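Local structure of PBP5 (3A3J) at residues Ile7-Thr11 against Val229-Pro233; Asn57-Ile63 against Asn83-Ala89. The protein probably removes the terminal D-alanine from cell-wall peptide precursors, as a serine-type D-alanyl-D-alanine carboxypeptidase of the penicillin-binding protein family. All coordinates share one frame; numbering follows the deposited sequence.

Overall arrangement
Both contacts belong to the D-alanyl-D-alanine carboxypeptidase part of the chain, which has the penicillin-recognising fold shared with beta-lactamases, but they lie at distant places in it: their centres are about 37 Å apart and their nearest atoms about 25 Å. Contact 1 joins the lead-in to strand 11-16 with the end of strand 224-232, its neighbour in the five-stranded antiparallel sheet. Contact 2 falls between those segments in sequence and pairs strands 60-62 and 85-87 as a separate two-stranded sheet beside helices 88-98 and 101-112. M230 of contact 1 lies about 11 Å from the probable nucleophile S36, side chain to side chain; contact 2 lies away from the catalytic and substrate-binding residues.

Contact 1: Ile7-Thr11 against Val229-Pro233; sequences ITAQT and VMGVP
A classic beta bulge sets two residues, Q10 and T11, opposite M230, where the chain enters strand 11-16 beside the end of strand 224-232 in the five-stranded antiparallel sheet of the penicillin-recognising fold. The carbonyl of M230 takes both NH groups of the bulge: T11 N to M230 O spans 3.2 Å, with the donor above the carbonyl plane, whereas the bond from Q10 N is weak and bent to 127°. Q10 N also makes a weak bond to G231 O. The return bond, M230 N to T11 O, is shorter at 2.8 Å and straighter.

Along Q10, CB lies near M230 O, CG touches G231 O at 3.3 Å, and CD passes over G231 CA; beyond them OE1 is hydrogen-bonded to Q32. G231, with Q10 CG and CD lying over its CA, has a positive phi of 61°. With V232 it forms a G1 bulge against Y211 of the next strand.

The T11 and M230 side chains run alongside each other on one face of the sheet. With chi1 of T11 at -83°, CG2 stands opposite the backbone N and meets M230 SD at 3.8 Å, and both side chains reach A151 at the start of helix 151-164. M230 also touches L37, next to the probable nucleophile S36. A9 CB touches V232 CG2 at 3.8 Å and lies near V229 CB at 4.2 Å. At the outer end, the T8 methyl CG2 rests 3.5 Å from P233 CD.

Contact 2: Asn57-Ile63 against Asn83-Ala89; sequences NTDMVTI and NTQVSVA
Strands 60-62 and 85-87 run antiparallel, their axes 4.1 Å apart at the closest and their directions 141° apart, and form a two-stranded sheet. V61 and V86 are its hydrogen-bonded pair: V61 N to V86 O and V86 N to V61 O are both 2.8 Å. M60-S87 and T62-Q85, on either side, are non-hydrogen-bonded pairs. Pairing continues past the strands, with I63 N giving T84 O a nearly straight bond and N83 N reaching I63 O. At the other end the carbonyls of D59 and N57 receive V88 N and A89 N; the latter donor lies in the carbonyl plane, on a lone pair of N57 O.

M60, T62, Q85 and S87 share the more exposed face. M60 is bent at chi2 and chi3 (-50° and -75°), which folds its thioether back across the partner strand: SD lies 3.8 Å from S87 CB and CE 3.6 Å from Q85 O. Q85 also bends, at chi2, and brings NE2 within 2.7 Å of T62 OG1 in a weak, angled bond. On the buried face V61 CG2 meets V88 CG2 at 4.0 Å, while I63 applies CG1 and CD1 to V86 CG2. D59 CB packs on the same V88 methyl.

Strand 85-87 runs straight into helix 88-98, whose N-cap is S87, with OG bonded to D90 N. D59 OD2 accepts H56 N and also bonds H110 NE2, linking the loop before strand 60-62 to helix 101-112. V61 and V88 touch H110 too, while V61 and V86 lie against L91 of helix 88-98.

Contact 1: Ile7-Thr11 against Val229-Pro233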
ATOM      1  N   ILE A   7      -2.429  20.803  -7.612  1.00 46.19           N
ATOM      2  CA  ILE A   7      -1.258  20.003  -7.210  1.00 42.69           C
ATOM      3  C   ILE A   7      -0.252  20.135  -8.304  1.00 42.06           C
ATOM      4  O   ILE A   7      -0.598  19.973  -9.468  1.00 41.00           O
ATOM      5  CB  ILE A   7      -1.674  18.561  -7.089  1.00 42.34           C
ATOM      6  CG1 ILE A   7      -2.724  18.464  -5.983  1.00 40.77           C
ATOM      7  CG2 ILE A   7      -0.477  17.626  -6.764  1.00 40.85           C
ATOM      8  CD1 ILE A   7      -2.150  18.788  -4.592  1.00 38.90           C
ATOM      9  N   THR A   8       0.979  20.472  -7.949  1.00 40.70           N
ATOM     10  CA  THR A   8       2.052  20.572  -8.922  1.00 40.78           C
ATOM     11  C   THR A   8       2.708  19.206  -9.069  1.00 40.06           C
ATOM     12  O   THR A   8       3.600  18.860  -8.271  1.00 40.89           O
ATOM     13  CB  THR A   8       3.084  21.550  -8.373  1.00 41.14           C
ATOM     14  OG1 THR A   8       2.657  22.862  -8.676  1.00 43.97           O
ATOM     15  CG2 THR A   8       4.430  21.373  -8.973  1.00 42.35           C
ATOM     16  N   ALA A   9       2.270  18.402 -10.028  1.00 37.79           N
ATOM     17  CA  ALA A   9       2.867  17.069 -10.187  1.00 37.17           C
ATOM     18  C   ALA A   9       2.340  16.476 -11.452  1.00 36.09           C
ATOM     19  O   ALA A   9       1.210  16.738 -11.823  1.00 36.36           O
ATOM     20  CB  ALA A   9       2.514  16.189  -9.041  1.00 35.42           C
ATOM     21  N   GLN A  10       3.127  15.645 -12.111  1.00 34.91           N
ATOM     22  CA  GLN A  10       2.695  15.107 -13.380  1.00 33.80           C
ATOM     23  C   GLN A  10       1.562  14.143 -13.141  1.00 33.25           C
ATOM     24  O   GLN A  10       0.635  14.071 -13.936  1.00 34.47           O
ATOM     25  CB  GLN A  10       3.853  14.412 -14.080  1.00 35.12           C
ATOM     26  CG  GLN A  10       4.986  15.324 -14.519  1.00 36.41           C
ATOM     27  CD  GLN A  10       5.896  14.615 -15.573  1.00 39.32           C
ATOM     28  OE1 GLN A  10       5.762  13.418 -15.824  1.00 42.67           O
ATOM     29  NE2 GLN A  10       6.814  15.353 -16.160  1.00 39.79           N
ATOM     30  N   THR A  11       1.588  13.446 -12.006  1.00 30.74           N
ATOM     31  CA  THR A  11       0.690  12.347 -11.751  1.00 29.47           C
ATOM     32  C   THR A  11       0.565  12.318 -10.252  1.00 28.93           C
ATOM     33  O   THR A  11       1.527  12.689  -9.591  1.00 28.86           O
ATOM     34  CB  THR A  11       1.439  11.022 -12.151  1.00 30.27           C
ATOM     35  OG1 THR A  11       1.326  10.787 -13.550  1.00 33.80           O
ATOM     36  CG2 THR A  11       1.020   9.895 -11.391  1.00 25.68           C
ATOM     37  N   VAL A 229       2.743  11.220  -5.361  1.00 23.80           N
ATOM     38  CA  VAL A 229       2.953  12.220  -6.383  1.00 23.85           C
ATOM     39  C   VAL A 229       4.179  11.829  -7.243  1.00 25.24           C
ATOM     40  O   VAL A 229       5.192  11.337  -6.726  1.00 24.24           O
ATOM     41  CB  VAL A 229       3.169  13.661  -5.728  1.00 23.33           C
ATOM     42  CG1 VAL A 229       1.976  13.996  -4.823  1.00 24.31           C
ATOM     43  CG2 VAL A 229       4.474  13.702  -4.860  1.00 23.24           C
ATOM     44  N   MET A 230       4.091  12.066  -8.548  1.00 25.96           N
ATOM     45  CA  MET A 230       5.138  11.697  -9.403  1.00 29.10           C
ATOM     46  C   MET A 230       5.416  12.865 -10.301  1.00 29.95           C
ATOM     47  O   MET A 230       4.500  13.639 -10.591  1.00 31.46           O
ATOM     48  CB  MET A 230       4.725  10.451 -10.239  1.00 28.50           C
ATOM     49  CG  MET A 230       4.726   9.238  -9.406  1.00 29.38           C
ATOM     50  SD  MET A 230       3.884   7.780 -10.107  1.00 28.93           S
ATOM     51  CE  MET A 230       4.994   6.551  -9.432  1.00 30.21           C
ATOM     52  N   GLY A 231       6.663  12.978 -10.751  1.00 29.59           N
ATOM     53  CA  GLY A 231       7.065  14.037 -11.668  1.00 30.04           C
ATOM     54  C   GLY A 231       6.857  15.415 -11.052  1.00 31.34           C
ATOM     55  O   GLY A 231       6.355  16.283 -11.730  1.00 32.50           O
ATOM     56  N   VAL A 232       7.235  15.609  -9.773  1.00 31.22           N
ATOM     57  CA  VAL A 232       7.243  16.927  -9.144  1.00 30.59           C
ATOM     58  C   VAL A 232       8.586  17.642  -9.448  1.00 31.83           C
ATOM     59  O   VAL A 232       9.656  17.010  -9.348  1.00 31.28           O
ATOM     60  CB  VAL A 232       7.046  16.818  -7.619  1.00 29.70           C
ATOM     61  CG1 VAL A 232       6.843  18.230  -6.997  1.00 27.32           C
ATOM     62  CG2 VAL A 232       5.839  15.971  -7.293  1.00 29.38           C
ATOM     63  N   PRO A 233       8.552  18.965  -9.821  1.00 32.06           N
ATOM     64  CA  PRO A 233       9.824  19.619 -10.219  1.00 31.26           C
ATOM     65  C   PRO A 233      10.896  19.714  -9.117  1.00 30.39           C
ATOM     66  O   PRO A 233      12.073  19.698  -9.449  1.00 30.23           O
ATOM     67  CB  PRO A 233       9.382  21.018 -10.724  1.00 31.30           C
ATOM     68  CG  PRO A 233       7.981  20.765 -11.246  1.00 33.44           C
ATOM     69  CD  PRO A 233       7.378  19.806 -10.170  1.00 33.01           C
TER

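Contact 2: Asn57-Ile63 against Asn83-Ala89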
ATOM      1  N   ASN A  57      16.114 -12.227  10.250  1.00 36.18           N
ATOM      2  CA  ASN A  57      16.856 -10.979  10.378  1.00 36.46           C
ATOM      3  C   ASN A  57      18.314 -11.205  10.787  1.00 37.07           C
ATOM      4  O   ASN A  57      19.180 -10.383  10.532  1.00 38.03           O
ATOM      5  CB  ASN A  57      16.211 -10.087  11.446  1.00 35.87           C
ATOM      6  CG  ASN A  57      15.078  -9.305  10.910  1.00 35.97           C
ATOM      7  OD1 ASN A  57      14.036  -9.190  11.541  1.00 42.15           O
ATOM      8  ND2 ASN A  57      15.248  -8.769   9.743  1.00 34.36           N
ATOM      9  N   THR A  58      18.565 -12.271  11.514  1.00 37.74           N
ATOM     10  CA  THR A  58      19.922 -12.567  11.945  1.00 38.37           C
ATOM     11  C   THR A  58      20.758 -13.244  10.847  1.00 38.28           C
ATOM     12  O   THR A  58      21.962 -13.445  11.029  1.00 38.71           O
ATOM     13  CB  THR A  58      19.881 -13.472  13.111  1.00 38.89           C
ATOM     14  OG1 THR A  58      18.865 -14.459  12.833  1.00 40.63           O
ATOM     15  CG2 THR A  58      19.479 -12.654  14.348  1.00 37.98           C
ATOM     16  N   ASP A  59      20.192 -13.541   9.684  1.00 35.83           N
ATOM     17  CA  ASP A  59      21.102 -14.046   8.662  1.00 35.05           C
ATOM     18  C   ASP A  59      22.268 -13.071   8.417  1.00 33.90           C
ATOM     19  O   ASP A  59      22.061 -11.899   8.247  1.00 34.17           O
ATOM     20  CB  ASP A  59      20.371 -14.354   7.377  1.00 32.19           C
ATOM     21  CG  ASP A  59      19.278 -15.354   7.585  1.00 32.15           C
ATOM     22  OD1 ASP A  59      19.302 -16.078   8.601  1.00 31.68           O
ATOM     23  OD2 ASP A  59      18.400 -15.442   6.729  1.00 27.01           O
ATOM     24  N   MET A  60      23.490 -13.589   8.396  1.00 33.90           N
ATOM     25  CA  MET A  60      24.692 -12.798   8.075  1.00 33.21           C
ATOM     26  C   MET A  60      24.927 -13.046   6.618  1.00 32.63           C
ATOM     27  O   MET A  60      25.024 -14.214   6.203  1.00 33.38           O
ATOM     28  CB  MET A  60      25.877 -13.257   8.913  1.00 32.16           C
ATOM     29  CG  MET A  60      25.705 -12.979  10.395  1.00 33.43           C
ATOM     30  SD  MET A  60      25.197 -11.207  10.683  1.00 35.00           S
ATOM     31  CE  MET A  60      26.731 -10.310  10.404  1.00 28.86           C
ATOM     32  N   VAL A  61      24.955 -11.984   5.829  1.00 30.77           N
ATOM     33  CA  VAL A  61      25.098 -12.099   4.401  1.00 29.86           C
ATOM     34  C   VAL A  61      26.499 -11.601   4.016  1.00 30.69           C
ATOM     35  O   VAL A  61      26.919 -10.518   4.465  1.00 29.28           O
ATOM     36  CB  VAL A  61      24.070 -11.209   3.703  1.00 28.72           C
ATOM     37  CG1 VAL A  61      24.222 -11.185   2.146  1.00 28.52           C
ATOM     38  CG2 VAL A  61      22.688 -11.699   4.048  1.00 29.47           C
ATOM     39  N   THR A  62      27.192 -12.340   3.141  1.00 30.54           N
ATOM     40  CA  THR A  62      28.578 -11.976   2.730  1.00 30.17           C
ATOM     41  C   THR A  62      28.578 -10.994   1.629  1.00 28.35           C
ATOM     42  O   THR A  62      27.959 -11.230   0.642  1.00 27.99           O
ATOM     43  CB  THR A  62      29.321 -13.227   2.202  1.00 30.05           C
ATOM     44  OG1 THR A  62      29.411 -14.130   3.276  1.00 31.91           O
ATOM     45  CG2 THR A  62      30.768 -12.884   1.741  1.00 32.45           C
ATOM     46  N   ILE A  63      29.259  -9.874   1.776  1.00 28.68           N
ATOM     47  CA  ILE A  63      29.287  -8.914   0.700  1.00 26.96           C
ATOM     48  C   ILE A  63      30.429  -9.302  -0.291  1.00 28.58           C
ATOM     49  O   ILE A  63      31.597  -9.379   0.103  1.00 29.66           O
ATOM     50  CB  ILE A  63      29.596  -7.502   1.266  1.00 26.97           C
ATOM     51  CG1 ILE A  63      28.690  -7.146   2.450  1.00 27.84           C
ATOM     52  CG2 ILE A  63      29.460  -6.452   0.213  1.00 22.56           C
ATOM     53  CD1 ILE A  63      27.183  -7.374   2.178  1.00 28.59           C
ATOM     54  N   ASN A  83      33.825  -8.129   1.221  1.00 34.70           N
ATOM     55  CA  ASN A  83      34.322  -9.140   2.151  1.00 36.09           C
ATOM     56  C   ASN A  83      33.929  -8.919   3.593  1.00 36.41           C
ATOM     57  O   ASN A  83      34.607  -9.381   4.499  1.00 37.23           O
ATOM     58  CB  ASN A  83      35.856  -9.319   2.019  1.00 37.43           C
ATOM     59  CG  ASN A  83      36.362 -10.554   2.757  1.00 43.38           C
ATOM     60  OD1 ASN A  83      35.749 -11.635   2.697  1.00 49.92           O
ATOM     61  ND2 ASN A  83      37.452 -10.391   3.502  1.00 48.27           N
ATOM     62  N   THR A  84      32.825  -8.225   3.844  1.00 35.59           N
ATOM     63  CA  THR A  84      32.296  -8.197   5.173  1.00 34.07           C
ATOM     64  C   THR A  84      31.028  -9.042   5.221  1.00 34.35           C
ATOM     65  O   THR A  84      30.502  -9.477   4.215  1.00 33.69           O
ATOM     66  CB  THR A  84      31.966  -6.780   5.566  1.00 33.51           C
ATOM     67  OG1 THR A  84      30.992  -6.270   4.625  1.00 35.16           O
ATOM     68  CG2 THR A  84      33.277  -5.890   5.461  1.00 31.84           C
ATOM     69  N   GLN A  85      30.559  -9.268   6.421  1.00 34.80           N
ATOM     70  CA  GLN A  85      29.344  -9.980   6.675  1.00 36.60           C
ATOM     71  C   GLN A  85      28.347  -9.021   7.318  1.00 35.65           C
ATOM     72  O   GLN A  85      28.730  -8.307   8.247  1.00 34.41           O
ATOM     73  CB  GLN A  85      29.674 -11.090   7.647  1.00 37.97           C
ATOM     74  CG  GLN A  85      30.424 -12.188   6.882  1.00 42.17           C
ATOM     75  CD  GLN A  85      29.734 -13.480   7.026  1.00 47.44           C
ATOM     76  OE1 GLN A  85      29.783 -14.096   8.090  1.00 50.99           O
ATOM     77  NE2 GLN A  85      29.028 -13.900   5.972  1.00 51.45           N
ATOM     78  N   VAL A  86      27.099  -8.996   6.813  1.00 34.91           N
ATOM     79  CA  VAL A  86      26.079  -7.978   7.231  1.00 32.95           C
ATOM     80  C   VAL A  86      24.705  -8.608   7.445  1.00 32.38           C
ATOM     81  O   VAL A  86      24.226  -9.337   6.582  1.00 32.48           O
ATOM     82  CB  VAL A  86      25.962  -6.852   6.159  1.00 31.86           C
ATOM     83  CG1 VAL A  86      24.999  -5.724   6.604  1.00 32.19           C
ATOM     84  CG2 VAL A  86      27.296  -6.276   5.917  1.00 31.23           C
ATOM     85  N   SER A  87      24.053  -8.302   8.565  1.00 30.50           N
ATOM     86  CA  SER A  87      22.777  -8.941   8.852  1.00 30.30           C
ATOM     87  C   SER A  87      21.635  -8.479   7.921  1.00 29.15           C
ATOM     88  O   SER A  87      21.626  -7.379   7.354  1.00 28.95           O
ATOM     89  CB  SER A  87      22.363  -8.701  10.293  1.00 29.55           C
ATOM     90  OG  SER A  87      21.966  -7.331  10.319  1.00 30.26           O
ATOM     91  N   VAL A  88      20.682  -9.369   7.740  1.00 28.84           N
ATOM     92  CA  VAL A  88      19.519  -9.074   6.942  1.00 27.80           C
ATOM     93  C   VAL A  88      18.793  -7.854   7.568  1.00 27.19           C
ATOM     94  O   VAL A  88      18.376  -6.960   6.846  1.00 27.27           O
ATOM     95  CB  VAL A  88      18.608 -10.321   6.897  1.00 27.71           C
ATOM     96  CG1 VAL A  88      17.177  -9.948   6.606  1.00 25.16           C
ATOM     97  CG2 VAL A  88      19.133 -11.354   5.853  1.00 27.78           C
ATOM     98  N   ALA A  89      18.711  -7.780   8.892  1.00 28.14           N
ATOM     99  CA  ALA A  89      18.129  -6.558   9.578  1.00 29.07           C
ATOM    100  C   ALA A  89      18.816  -5.278   9.081  1.00 28.70           C
ATOM    101  O   ALA A  89      18.162  -4.355   8.612  1.00 29.68           O
ATOM    102  CB  ALA A  89      18.302  -6.678  11.087  1.00 29.65           C
TER